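Local coordinates for protein response regulator (PDB 3EQZ) that is a response regulator built around a CheY-like receiver domain, the kind of module that serves as a switch in bacterial signalling, at residues D48-D53 against A75-I80; R5-D10 against L42-Q47; P25-V30 against C117-L122; V9-L14 against D53-D58; N17-I22 against K108-E113. One frame throughout, in Å; residues are numbered along the deposited sequence.

Contact 1 (D48-D53 against A75-I80); sequences DIIILD and ASLILI
From its strand Ile-80 slants across to Ile-51 on the parallel neighbour, strand 49-53. Its CD1 presses against Ile-51 CG2 at 3.4 Å, a methyl pair closer than ordinary van der Waals contact. The extended second torsion of Ile-80 (chi2 -165°) carries CD1 out to that methyl. Ile-78, next along the same face, rests its CD1 against both Ile-49 CG2, at 3.8 Å, and Ile-51 CG1. Beta-branched residues suit such positions because they favour extended backbone and offer two branches to their neighbours. Leu-19 of helix 13-23 packs on Ile-51 and Ile-80 from this side.

Ile-50 works on the other face. Its CD1 lies 3.6 Å from Ala-75 CB, where a small side chain lets the longer one lie close, and its CG2 meets Leu-77 CD1 at 3.7 Å. Leu-52 fills the same layer, its CD2 beside Leu-79 CD2, while helix 60-70 closes over Ile-50 and Leu-52.

Between the two faces the backbones are tied in the parallel pattern. Ile-50 N donates to Ser-76 O at 2.8 Å, and Ile-50 O accepts from Ile-78 N at 2.7 Å, with a nearly straight N-H...O angle of 166°. At the entry end Asp-48 O accepts Ser-76 N directly at 2.9 Å and also a hydrogen from a water, which in turn accepts from Ser-76 OG. Two parallel hydrophobic strands joined through helix 60-70 form a beta-alpha-beta unit, here the centre of the doubly wound alpha/beta fold of CheY-like receivers.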
# COMPACT_ATOMS: atom_id res chain seq x y z
N ASP B 48 -15.00 -1.55 25.35
CA ASP B 48 -15.01 -2.85 24.68
C ASP B 48 -13.78 -2.99 23.72
O ASP B 48 -13.31 -1.99 23.15
CB ASP B 48 -16.33 -3.08 23.93
CG ASP B 48 -17.57 -3.09 24.88
OD1 ASP B 48 -17.45 -3.50 26.08
OD2 ASP B 48 -18.66 -2.67 24.42
N ILE B 49 -13.28 -4.21 23.60
CA ILE B 49 -12.19 -4.55 22.69
C ILE B 49 -12.70 -5.61 21.69
O ILE B 49 -13.26 -6.62 22.09
CB ILE B 49 -11.04 -5.17 23.44
CG1 ILE B 49 -10.44 -4.14 24.43
CG2 ILE B 49 -9.97 -5.65 22.45
CD1 ILE B 49 -9.80 -4.83 25.68
N ILE B 50 -12.54 -5.35 20.41
CA ILE B 50 -13.05 -6.26 19.38
C ILE B 50 -11.84 -6.86 18.68
O ILE B 50 -10.97 -6.12 18.19
CB ILE B 50 -13.88 -5.51 18.33
CG1 ILE B 50 -15.04 -4.77 19.02
CG2 ILE B 50 -14.32 -6.45 17.20
CD1 ILE B 50 -15.67 -3.71 18.08
N ILE B 51 -11.77 -8.19 18.64
CA ILE B 51 -10.75 -8.85 17.84
C ILE B 51 -11.44 -9.38 16.61
O ILE B 51 -12.32 -10.24 16.71
CB ILE B 51 -10.02 -9.96 18.62
CG1 ILE B 51 -9.40 -9.39 19.92
CG2 ILE B 51 -9.01 -10.71 17.74
CD1 ILE B 51 -8.77 -10.51 20.84
N LEU B 52 -11.07 -8.83 15.46
CA LEU B 52 -11.79 -9.08 14.22
C LEU B 52 -10.91 -9.82 13.21
O LEU B 52 -9.87 -9.28 12.78
CB LEU B 52 -12.31 -7.77 13.61
CG LEU B 52 -13.04 -7.87 12.23
CD1 LEU B 52 -14.28 -8.82 12.26
CD2 LEU B 52 -13.45 -6.48 11.64
N ASP B 53 -11.30 -11.06 12.85
CA ASP B 53 -10.60 -11.75 11.76
C ASP B 53 -11.20 -11.22 10.47
O ASP B 53 -12.40 -11.10 10.39
CB ASP B 53 -10.72 -13.30 11.83
CG ASP B 53 -9.83 -14.01 10.75
OD1 ASP B 53 -8.74 -14.55 11.11
OD2 ASP B 53 -10.17 -13.99 9.55
N ALA B 75 -15.37 1.51 20.16
CA ALA B 75 -14.67 0.37 20.73
C ALA B 75 -13.23 0.27 20.18
O ALA B 75 -12.96 0.77 19.13
CB ALA B 75 -15.43 -0.96 20.44
N SER B 76 -12.31 -0.34 20.93
CA SER B 76 -10.95 -0.59 20.41
C SER B 76 -11.05 -1.78 19.49
O SER B 76 -11.79 -2.76 19.79
CB SER B 76 -9.97 -0.91 21.51
OG SER B 76 -9.86 0.16 22.41
N LEU B 77 -10.27 -1.74 18.40
CA LEU B 77 -10.32 -2.77 17.40
C LEU B 77 -8.94 -3.39 17.13
O LEU B 77 -7.93 -2.67 16.94
CB LEU B 77 -10.93 -2.20 16.13
CG LEU B 77 -11.19 -3.08 14.92
CD1 LEU B 77 -12.17 -4.13 15.28
CD2 LEU B 77 -11.71 -2.20 13.76
N ILE B 78 -8.91 -4.72 17.11
CA ILE B 78 -7.70 -5.47 16.71
C ILE B 78 -8.05 -6.29 15.47
O ILE B 78 -9.09 -6.92 15.44
CB ILE B 78 -7.24 -6.44 17.81
CG1 ILE B 78 -6.79 -5.65 19.04
CG2 ILE B 78 -6.17 -7.35 17.29
CD1 ILE B 78 -6.81 -6.41 20.41
N LEU B 79 -7.22 -6.23 14.43
CA LEU B 79 -7.51 -6.91 13.20
C LEU B 79 -6.56 -8.05 12.99
O LEU B 79 -5.37 -7.92 13.23
CB LEU B 79 -7.43 -5.97 12.01
CG LEU B 79 -8.24 -4.70 12.08
CD1 LEU B 79 -7.82 -3.82 10.89
CD2 LEU B 79 -9.80 -5.02 12.03
N ILE B 80 -7.09 -9.16 12.52
CA ILE B 80 -6.26 -10.33 12.32
C ILE B 80 -6.44 -10.88 10.93
O ILE B 80 -7.56 -10.90 10.43
CB ILE B 80 -6.57 -11.41 13.35
CG1 ILE B 80 -6.42 -10.78 14.77
CG2 ILE B 80 -5.57 -12.59 13.12
CD1 ILE B 80 -6.35 -11.76 15.90
O HOH W 1 -11.50 -0.19 24.48

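Contact 2 (R5-D10 against L42-Q47); sequences RVFIVD and LSLNKQ
Arg-5 and Phe-7 both start with CG anti to the carbonyl carbon (chi1 -57° and -64°), and from there reach the loop 42-47, whose Leu-42, Leu-44 and Asn-45 meet them. In this receiver fold the loop follows helix 36-39 and leads into strand 49-53, so the contact lays it against Phe-7 of strand 6-9 and Arg-5 beside it, at the edge of the core.

Phe-7 makes the apolar part. Its CE1 touches Leu-42 CD1 at 3.6 Å, while Leu-44 CD2 lies off-centre from the ring in a CH-pi contact, 4.3 Å from the centroid. A broad aromatic ring can thus serve two leucines at once. Its CZ also sits 3.6 Å above the guanidinium plane of Arg-5, over the centre, and the ring turns its edge to that charged group.

A flexible, charged side chain suits this exposed position. Arg-5 bends at chi3, and its NH2 forms a salt bridge with Asp-48 OD2, the same oxygen that accepts the backbone N of Asn-45. Asp-48 therefore links the arginine to the loop. The guanidinium and the Asn-45 amide are nearly parallel, their planes 10° apart, with Arg-5 NH2 and Asn-45 ND2, two donors that do not bond, separated by 3.2 Å.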
# COMPACT_ATOMS: atom_id res chain seq x y z
N ARG B 5 -15.07 -6.06 28.32
CA ARG B 5 -15.59 -7.08 27.44
C ARG B 5 -14.66 -7.20 26.21
O ARG B 5 -14.24 -6.18 25.64
CB ARG B 5 -17.03 -6.77 27.03
CG ARG B 5 -18.02 -6.61 28.23
CD ARG B 5 -19.50 -6.47 27.75
NE ARG B 5 -19.66 -5.32 26.84
CZ ARG B 5 -20.81 -4.98 26.26
NH1 ARG B 5 -21.90 -5.68 26.52
NH2 ARG B 5 -20.89 -3.94 25.44
N VAL B 6 -14.33 -8.43 25.83
CA VAL B 6 -13.60 -8.69 24.58
C VAL B 6 -14.56 -9.48 23.70
O VAL B 6 -15.20 -10.40 24.19
CB VAL B 6 -12.30 -9.48 24.81
CG1 VAL B 6 -11.58 -9.76 23.49
CG2 VAL B 6 -11.39 -8.71 25.77
N PHE B 7 -14.71 -9.07 22.45
CA PHE B 7 -15.55 -9.81 21.49
C PHE B 7 -14.65 -10.33 20.41
O PHE B 7 -13.95 -9.53 19.76
CB PHE B 7 -16.60 -8.88 20.87
CG PHE B 7 -17.58 -8.35 21.89
CD1 PHE B 7 -18.71 -9.09 22.25
CD2 PHE B 7 -17.38 -7.13 22.52
CE1 PHE B 7 -19.64 -8.62 23.22
CE2 PHE B 7 -18.31 -6.65 23.50
CZ PHE B 7 -19.43 -7.40 23.86
N ILE B 8 -14.65 -11.64 20.24
CA ILE B 8 -13.90 -12.29 19.19
C ILE B 8 -14.85 -12.61 18.03
O ILE B 8 -15.84 -13.33 18.21
CB ILE B 8 -13.28 -13.63 19.66
CG1 ILE B 8 -12.30 -13.37 20.79
CG2 ILE B 8 -12.58 -14.38 18.46
CD1 ILE B 8 -11.90 -14.60 21.61
N VAL B 9 -14.53 -12.06 16.85
CA VAL B 9 -15.37 -12.24 15.67
C VAL B 9 -14.57 -12.97 14.56
O VAL B 9 -13.64 -12.43 13.95
CB VAL B 9 -15.93 -10.89 15.19
CG1 VAL B 9 -17.01 -11.08 14.13
CG2 VAL B 9 -16.43 -10.07 16.41
N ASP B 10 -14.94 -14.23 14.32
CA ASP B 10 -14.16 -15.08 13.44
C ASP B 10 -15.04 -16.26 13.16
O ASP B 10 -15.45 -16.95 14.10
CB ASP B 10 -12.92 -15.56 14.19
CG ASP B 10 -11.94 -16.37 13.32
OD1 ASP B 10 -12.26 -16.71 12.14
OD2 ASP B 10 -10.82 -16.63 13.83
N LEU B 42 -25.09 -5.96 18.26
CA LEU B 42 -24.64 -5.43 19.56
C LEU B 42 -24.26 -3.97 19.47
O LEU B 42 -23.79 -3.51 18.44
CB LEU B 42 -23.43 -6.21 20.07
CG LEU B 42 -23.63 -7.68 20.38
CD1 LEU B 42 -22.36 -8.28 20.87
CD2 LEU B 42 -24.74 -7.78 21.42
N SER B 43 -24.45 -3.24 20.56
CA SER B 43 -23.94 -1.85 20.58
C SER B 43 -22.78 -1.78 21.59
O SER B 43 -22.88 -2.23 22.71
CB SER B 43 -25.05 -0.79 20.84
OG SER B 43 -25.89 -0.53 19.69
N LEU B 44 -21.66 -1.26 21.14
CA LEU B 44 -20.46 -1.41 21.89
C LEU B 44 -20.04 -0.14 22.63
O LEU B 44 -20.42 0.95 22.25
CB LEU B 44 -19.37 -1.85 20.92
CG LEU B 44 -19.92 -3.03 20.12
CD1 LEU B 44 -19.12 -3.22 18.85
CD2 LEU B 44 -19.95 -4.30 20.99
N ASN B 45 -19.25 -0.31 23.68
CA ASN B 45 -18.80 0.82 24.45
C ASN B 45 -17.33 1.15 24.19
O ASN B 45 -16.59 0.37 23.63
CB ASN B 45 -19.03 0.60 25.96
CG ASN B 45 -20.37 -0.03 26.25
OD1 ASN B 45 -21.41 0.49 25.82
ND2 ASN B 45 -20.35 -1.18 26.96
N LYS B 46 -16.94 2.32 24.66
CA LYS B 46 -15.61 2.80 24.52
C LYS B 46 -14.63 1.80 25.12
O LYS B 46 -13.54 1.65 24.61
CB LYS B 46 -15.52 4.18 25.17
CG LYS B 46 -14.37 5.00 24.72
CD LYS B 46 -14.42 6.34 25.43
CE LYS B 46 -15.50 7.23 24.82
NZ LYS B 46 -15.51 8.70 25.25
N GLN B 47 -15.03 1.09 26.18
CA GLN B 47 -14.11 0.16 26.86
C GLN B 47 -14.09 -1.26 26.29
O GLN B 47 -13.28 -2.10 26.71
CB GLN B 47 -14.41 0.12 28.40
CG GLN B 47 -14.94 1.50 28.96
CD GLN B 47 -16.51 1.60 28.89
OE1 GLN B 47 -17.24 0.85 29.58
NE2 GLN B 47 -17.02 2.50 28.05

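Contact 3 (P25-V30 against C117-L122); sequences PIFGNV and CFLTSL
Ile-26 points its CB at the helix segment 117-122, and both of its branches find Leu-119 or Thr-120. From CB, the CG2 methyl meets the backbone oxygen Leu-119 O at 3.8 Å. The other branch runs through CG1, which lies 4.2 Å from Thr-120 OG1, and on to CD1. With CD1 swung out in the extended position (chi2 163°), this tip rests 3.6 Å from Thr-120 OG1 and 4.0 Å from Leu-119 CB, crossing both side chains at about a right angle. The threonine hydroxyl is not left to the isoleucine, since Thr-120 OG1 is hydrogen-bonded to Thr-116 O one turn back.

In the receiver fold this joins the loop after helix 13-23 to the C-terminal helix 112-124, two elements on the same side of the sheet. Phe-27 continues the seal inward: its CE2 approaches Leu-119 O at 3.6 Å and its CZ reaches Leu-122 CG at 4.3 Å. A large flat ring suits this inner place, because it can span from the helix to Val-6 of strand 6-9. Away from the loop, the helix faces another chain, where Cys-117 packs on Cys-117 of the second subunit and Phe-118 on Val-114 of that subunit.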
# COMPACT_ATOMS: atom_id res chain seq x y z
N PRO B 25 -7.64 -16.19 29.94
CA PRO B 25 -6.91 -16.04 31.22
C PRO B 25 -6.63 -14.59 31.55
O PRO B 25 -6.32 -14.27 32.70
CB PRO B 25 -5.58 -16.79 30.95
CG PRO B 25 -5.97 -17.89 30.00
CD PRO B 25 -6.98 -17.15 29.04
N ILE B 26 -6.72 -13.71 30.56
CA ILE B 26 -6.35 -12.33 30.78
C ILE B 26 -7.58 -11.45 30.93
O ILE B 26 -7.64 -10.61 31.81
CB ILE B 26 -5.43 -11.78 29.61
CG1 ILE B 26 -4.19 -12.69 29.48
CG2 ILE B 26 -5.07 -10.32 29.88
CD1 ILE B 26 -3.37 -12.60 28.19
N PHE B 27 -8.56 -11.61 30.03
CA PHE B 27 -9.81 -10.86 30.13
C PHE B 27 -10.91 -11.89 30.26
O PHE B 27 -11.34 -12.46 29.26
CB PHE B 27 -10.09 -10.03 28.85
CG PHE B 27 -9.19 -8.84 28.66
CD1 PHE B 27 -9.60 -7.57 29.05
CD2 PHE B 27 -7.93 -8.99 28.07
CE1 PHE B 27 -8.76 -6.45 28.88
CE2 PHE B 27 -7.09 -7.86 27.89
CZ PHE B 27 -7.50 -6.59 28.29
N GLY B 28 -11.41 -12.12 31.46
CA GLY B 28 -12.32 -13.22 31.66
C GLY B 28 -13.64 -13.05 30.95
O GLY B 28 -14.26 -14.04 30.60
N ASN B 29 -14.07 -11.81 30.74
CA ASN B 29 -15.36 -11.51 30.09
C ASN B 29 -15.25 -11.51 28.56
O ASN B 29 -15.40 -10.48 27.91
CB ASN B 29 -15.90 -10.13 30.55
CG ASN B 29 -16.16 -10.09 32.05
OD1 ASN B 29 -16.61 -11.10 32.65
ND2 ASN B 29 -15.86 -8.94 32.68
N VAL B 30 -14.98 -12.67 28.00
CA VAL B 30 -14.71 -12.74 26.59
C VAL B 30 -15.80 -13.58 25.96
O VAL B 30 -16.24 -14.61 26.52
CB VAL B 30 -13.32 -13.34 26.34
CG1 VAL B 30 -13.20 -14.75 26.94
CG2 VAL B 30 -12.99 -13.40 24.85
N CYS B 117 1.41 -11.36 25.27
CA CYS B 117 2.16 -10.22 25.75
C CYS B 117 1.41 -8.86 25.54
O CYS B 117 1.22 -8.06 26.48
CB CYS B 117 3.52 -10.23 25.07
SG CYS B 117 4.63 -9.00 25.73
N PHE B 118 0.90 -8.64 24.32
CA PHE B 118 0.10 -7.45 24.05
C PHE B 118 -1.18 -7.32 24.92
O PHE B 118 -1.47 -6.26 25.48
CB PHE B 118 -0.27 -7.35 22.56
CG PHE B 118 -1.13 -6.15 22.25
CD1 PHE B 118 -0.61 -4.86 22.36
CD2 PHE B 118 -2.46 -6.30 21.90
CE1 PHE B 118 -1.42 -3.74 22.11
CE2 PHE B 118 -3.26 -5.20 21.65
CZ PHE B 118 -2.74 -3.92 21.73
N LEU B 119 -1.97 -8.38 25.00
CA LEU B 119 -3.19 -8.29 25.82
C LEU B 119 -2.84 -8.09 27.31
O LEU B 119 -3.53 -7.40 28.03
CB LEU B 119 -4.03 -9.54 25.65
CG LEU B 119 -4.63 -9.78 24.23
CD1 LEU B 119 -5.32 -11.11 24.15
CD2 LEU B 119 -5.60 -8.66 23.88
N THR B 120 -1.77 -8.71 27.77
CA THR B 120 -1.29 -8.43 29.12
C THR B 120 -1.00 -6.93 29.31
O THR B 120 -1.54 -6.33 30.25
CB THR B 120 -0.09 -9.32 29.47
OG1 THR B 120 -0.51 -10.68 29.35
CG2 THR B 120 0.44 -9.06 30.92
N SER B 121 -0.20 -6.30 28.44
CA SER B 121 0.01 -4.86 28.65
C SER B 121 -1.31 -4.06 28.53
O SER B 121 -1.51 -3.05 29.24
CB SER B 121 1.06 -4.28 27.70
OG SER B 121 0.57 -4.30 26.37
N LEU B 122 -2.19 -4.51 27.65
CA LEU B 122 -3.45 -3.80 27.40
C LEU B 122 -4.28 -3.79 28.69
O LEU B 122 -4.83 -2.75 29.10
CB LEU B 122 -4.21 -4.43 26.22
CG LEU B 122 -5.50 -3.73 25.78
CD1 LEU B 122 -5.24 -2.28 25.43
CD2 LEU B 122 -6.22 -4.46 24.59

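Contact 4 (V9-L14 against D53-D58); sequences VDDDTL and DLMMPD
Val-9 O accepts Asp-53 N at 2.9 Å in a nearly straight bond (N-H...O 170°), which holds the ends of the two strands together just before each turns into a loop. These ends carry Asp-10, Asp-11 and Asp-53, matching the acidic pocket that receiver domains have at the C-terminal edge of their parallel sheet.

The carboxylates of Asp-10 and Asp-53 are stacked, their planes 14° apart. Asp-10 OD2 and Asp-53 OD1 come within 4.0 Å, and a water donates to both, at 2.8 Å to Asp-10 OD2 and 2.7 Å to Asp-53 OD1. Lys-108 NZ makes a salt bridge with Asp-53 OD1. Asp-10 OD2 also bonds Thr-15 OG1, and its OD1 accepts Asp-12 N from above the carboxylate plane in an Asx turn, so short acidic side chains both line the pocket and order the turn into helix 13-23.

Met-55 lies across Asp-11, its CG 3.4 Å from Asp-11 OD1. Bent at chi3, it brings CE to 4.3 Å from Val-9 CG1, and its pliable thioether lets SD take a weak hydrogen bond from Asp-11 N. Asp-53 forms the second Asx turn, with Met-55 N donating to the anti side of Asp-53 OD2 at 2.6 Å.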
# COMPACT_ATOMS: atom_id res chain seq x y z
N VAL B 9 -14.53 -12.06 16.85
CA VAL B 9 -15.37 -12.24 15.67
C VAL B 9 -14.57 -12.97 14.56
O VAL B 9 -13.64 -12.43 13.95
CB VAL B 9 -15.93 -10.89 15.19
CG1 VAL B 9 -17.01 -11.08 14.13
CG2 VAL B 9 -16.43 -10.07 16.41
N ASP B 10 -14.94 -14.23 14.32
CA ASP B 10 -14.16 -15.08 13.44
C ASP B 10 -15.04 -16.26 13.16
O ASP B 10 -15.45 -16.95 14.10
CB ASP B 10 -12.92 -15.56 14.19
CG ASP B 10 -11.94 -16.37 13.32
OD1 ASP B 10 -12.26 -16.71 12.14
OD2 ASP B 10 -10.82 -16.63 13.83
N ASP B 11 -15.34 -16.51 11.89
CA ASP B 11 -16.24 -17.65 11.60
C ASP B 11 -15.50 -19.01 11.50
O ASP B 11 -16.11 -20.04 11.25
CB ASP B 11 -17.10 -17.36 10.37
CG ASP B 11 -16.28 -17.18 9.12
OD1 ASP B 11 -15.04 -17.23 9.19
OD2 ASP B 11 -16.88 -17.01 8.06
N ASP B 12 -14.19 -19.00 11.71
CA ASP B 12 -13.45 -20.25 11.69
C ASP B 12 -13.35 -20.78 13.12
O ASP B 12 -12.79 -20.15 14.01
CB ASP B 12 -12.07 -20.04 11.05
CG ASP B 12 -11.28 -21.35 10.93
OD1 ASP B 12 -10.66 -21.79 11.92
OD2 ASP B 12 -11.27 -21.94 9.84
N THR B 13 -13.92 -21.94 13.34
CA THR B 13 -14.09 -22.47 14.67
C THR B 13 -12.75 -22.71 15.36
O THR B 13 -12.61 -22.42 16.53
CB THR B 13 -14.95 -23.74 14.63
OG1 THR B 13 -16.29 -23.37 14.22
CG2 THR B 13 -15.02 -24.40 16.03
N LEU B 14 -11.78 -23.25 14.63
CA LEU B 14 -10.46 -23.52 15.20
C LEU B 14 -9.67 -22.25 15.60
O LEU B 14 -9.13 -22.18 16.70
CB LEU B 14 -9.65 -24.34 14.22
CG LEU B 14 -10.23 -25.77 14.08
CD1 LEU B 14 -9.49 -26.58 13.02
CD2 LEU B 14 -10.17 -26.46 15.42
N ASP B 53 -11.30 -11.06 12.85
CA ASP B 53 -10.60 -11.75 11.76
C ASP B 53 -11.20 -11.22 10.47
O ASP B 53 -12.40 -11.10 10.39
CB ASP B 53 -10.72 -13.30 11.83
CG ASP B 53 -9.83 -14.01 10.75
OD1 ASP B 53 -8.74 -14.55 11.11
OD2 ASP B 53 -10.17 -13.99 9.55
N LEU B 54 -10.36 -10.89 9.48
CA LEU B 54 -10.86 -10.30 8.25
C LEU B 54 -11.62 -11.32 7.43
O LEU B 54 -12.39 -10.97 6.56
CB LEU B 54 -9.72 -9.75 7.38
CG LEU B 54 -8.98 -8.51 7.89
CD1 LEU B 54 -7.96 -8.11 6.83
CD2 LEU B 54 -9.90 -7.36 8.25
N MET B 55 -11.37 -12.60 7.70
CA MET B 55 -12.13 -13.68 7.08
C MET B 55 -11.93 -13.67 5.55
O MET B 55 -12.86 -13.98 4.78
CB MET B 55 -13.62 -13.54 7.47
CG MET B 55 -13.92 -14.00 8.96
SD MET B 55 -15.59 -13.69 9.61
CE MET B 55 -15.58 -11.97 10.18
N MET B 56 -10.71 -13.32 5.11
CA MET B 56 -10.41 -13.34 3.67
C MET B 56 -10.50 -14.83 3.29
O MET B 56 -10.07 -15.69 4.09
CB MET B 56 -9.01 -12.79 3.40
CG MET B 56 -8.89 -11.25 3.46
SD MET B 56 -9.87 -10.46 2.19
CE MET B 56 -10.90 -9.41 3.13
N PRO B 57 -11.00 -15.16 2.07
CA PRO B 57 -11.18 -14.20 0.99
C PRO B 57 -12.64 -13.78 0.77
O PRO B 57 -12.98 -13.34 -0.32
CB PRO B 57 -10.68 -15.01 -0.22
CG PRO B 57 -11.17 -16.43 0.09
CD PRO B 57 -11.28 -16.54 1.62
N ASP B 58 -13.48 -13.94 1.79
CA ASP B 58 -14.85 -13.38 1.81
C ASP B 58 -14.80 -11.92 2.26
O ASP B 58 -13.73 -11.42 2.69
CB ASP B 58 -15.73 -14.17 2.81
CG ASP B 58 -15.79 -15.66 2.47
OD1 ASP B 58 -16.00 -15.98 1.27
OD2 ASP B 58 -15.58 -16.50 3.39
O HOH W 2 -8.24 -15.57 13.60
O HOH W 3 -11.40 -16.93 9.56

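Contact 5 (N17-I22 against K108-E113); sequences NLLKTI and KPINTE
The nearest CA atoms of helical segment 17-22 and segment 108-113 are those of Ile-22 and Thr-112, 7.3 Å apart. The second segment begins as an extended loop, with a cis peptide between Lys-108 and Pro-109, and becomes helical at Thr-112. No hydrogen bond crosses between the two, so aliphatic side chains do the joining.

Thr-112 stands at the start of helix 112-124 and offers its methyl, not its hydroxyl, to helix 13-23. Its CG2 is anti to the carbonyl carbon and lies 3.5 Å from Ile-22 CD1, a tight contact made with the two side chains at about a right angle. The same methyl is also 4.2 Å from Leu-18 CD1. A threonine suits this partly exposed position, since one branch can pack while the other remains polar.

Helices 13-23 and 112-124 lie on one side of the receiver sheet, and this contact joins helix 13-23 to the loop leading into helix 112-124. That loop bears Lys-108, whose NZ forms a salt bridge with Asp-53 OD1. Ile-110 makes the middle of the contact. Ile-110 and Leu-18 run alongside in opposite senses, Ile-110 CG2 3.5 Å from Leu-18 CD2, while Ile-110 CD1 reaches Leu-19 CD2 at 4.2 Å, crossing that side chain. Branching at CB lets Ile-110 serve both leucines and also touch Ile-80 in the sheet. Just after it, Asn-111, the N-cap of helix 112-124, bonds Val-114 N through OD1.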
# COMPACT_ATOMS: atom_id res chain seq x y z
N ASN B 17 -11.44 -20.50 18.54
CA ASN B 17 -11.19 -21.15 19.81
C ASN B 17 -9.77 -20.87 20.33
O ASN B 17 -9.54 -20.66 21.56
CB ASN B 17 -11.35 -22.67 19.66
CG ASN B 17 -10.87 -23.40 20.87
OD1 ASN B 17 -9.80 -24.05 20.86
ND2 ASN B 17 -11.60 -23.22 21.98
N LEU B 18 -8.81 -20.84 19.40
CA LEU B 18 -7.44 -20.49 19.78
C LEU B 18 -7.37 -19.09 20.38
O LEU B 18 -6.82 -18.91 21.47
CB LEU B 18 -6.48 -20.63 18.61
CG LEU B 18 -5.10 -20.01 18.88
CD1 LEU B 18 -4.24 -20.83 19.86
CD2 LEU B 18 -4.38 -19.82 17.54
N LEU B 19 -7.99 -18.10 19.71
CA LEU B 19 -8.03 -16.72 20.26
C LEU B 19 -8.68 -16.74 21.62
O LEU B 19 -8.20 -16.11 22.59
CB LEU B 19 -8.81 -15.76 19.34
CG LEU B 19 -8.12 -15.45 18.01
CD1 LEU B 19 -9.04 -14.65 17.01
CD2 LEU B 19 -6.76 -14.68 18.24
N LYS B 20 -9.82 -17.40 21.70
CA LYS B 20 -10.51 -17.47 22.99
C LYS B 20 -9.65 -18.05 24.13
O LYS B 20 -9.71 -17.58 25.26
CB LYS B 20 -11.82 -18.26 22.90
CG LYS B 20 -12.61 -18.11 24.21
CD LYS B 20 -14.06 -18.61 24.10
CE LYS B 20 -14.86 -18.05 25.24
NZ LYS B 20 -16.23 -18.65 25.34
N THR B 21 -8.88 -19.09 23.86
CA THR B 21 -8.05 -19.64 24.92
C THR B 21 -6.90 -18.70 25.31
O THR B 21 -6.47 -18.70 26.45
CB THR B 21 -7.52 -21.05 24.57
OG1 THR B 21 -6.65 -20.97 23.43
CG2 THR B 21 -8.68 -22.02 24.27
N ILE B 22 -6.45 -17.86 24.39
CA ILE B 22 -5.41 -16.90 24.71
C ILE B 22 -5.97 -15.71 25.49
O ILE B 22 -5.31 -15.19 26.37
CB ILE B 22 -4.69 -16.40 23.41
CG1 ILE B 22 -3.77 -17.49 22.89
CG2 ILE B 22 -3.85 -15.14 23.68
CD1 ILE B 22 -3.56 -17.42 21.40
N LYS B 108 -1.71 -13.85 10.53
CA LYS B 108 -1.89 -15.25 10.74
C LYS B 108 -0.80 -16.01 9.95
O LYS B 108 -0.25 -15.48 8.98
CB LYS B 108 -3.27 -15.63 10.28
CG LYS B 108 -4.23 -15.75 11.39
CD LYS B 108 -5.61 -15.50 10.91
CE LYS B 108 -6.06 -16.60 10.06
NZ LYS B 108 -7.53 -16.53 9.84
N PRO B 109 -0.43 -17.22 10.43
CA PRO B 109 -0.92 -17.72 11.71
C PRO B 109 -0.31 -16.94 12.86
O PRO B 109 0.82 -16.42 12.81
CB PRO B 109 -0.44 -19.19 11.75
CG PRO B 109 0.81 -19.16 10.94
CD PRO B 109 0.71 -18.01 9.93
N ILE B 110 -1.09 -16.92 13.91
CA ILE B 110 -0.90 -16.02 15.00
C ILE B 110 0.32 -16.38 15.83
O ILE B 110 0.54 -17.54 16.12
CB ILE B 110 -2.21 -16.08 15.85
CG1 ILE B 110 -2.50 -14.73 16.46
CG2 ILE B 110 -2.16 -17.21 16.81
CD1 ILE B 110 -3.56 -14.03 15.65
N ASN B 111 1.12 -15.39 16.21
CA ASN B 111 2.19 -15.60 17.20
C ASN B 111 1.56 -15.45 18.58
O ASN B 111 1.22 -14.35 19.02
CB ASN B 111 3.38 -14.64 16.98
CG ASN B 111 4.50 -14.90 17.97
OD1 ASN B 111 4.26 -15.07 19.15
ND2 ASN B 111 5.72 -14.95 17.49
N THR B 112 1.32 -16.56 19.25
CA THR B 112 0.52 -16.51 20.47
C THR B 112 1.31 -15.83 21.59
O THR B 112 0.73 -15.18 22.46
CB THR B 112 0.11 -17.93 20.93
OG1 THR B 112 1.30 -18.67 21.13
CG2 THR B 112 -0.70 -18.65 19.83
N GLU B 113 2.64 -15.97 21.56
CA GLU B 113 3.48 -15.24 22.52
C GLU B 113 3.24 -13.73 22.40
O GLU B 113 3.00 -13.07 23.42
CB GLU B 113 4.99 -15.59 22.33
CG GLU B 113 5.96 -14.93 23.31
CD GLU B 113 7.47 -15.24 23.03
OE1 GLU B 113 7.83 -15.77 21.95
OE2 GLU B 113 8.30 -14.96 23.92

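In the fold
Contact 1 lies at the heart of the chain, its centre about 2 Å from the centre of the chain, and is the one knit by a full run of backbone bonds. Contact 4, also buried, continues the sheet's pairing for one bond and then turns to charge and water; the two share Asp-53, whose salt bridge to Lys-108 reaches contact 5. Contacts 3 and 5 both fasten helix 112-124 to the region of helix 13-23, and neither has a hydrogen bond across it: contact 5, nearer the surface, is aliphatic, and the more buried contact 3 adds the Phe-27 ring. Contact 2 is a surface contact at the other end of the strands from contact 4, joined to contact 1 because strands 6-9 and 49-53 are neighbours in the sheet.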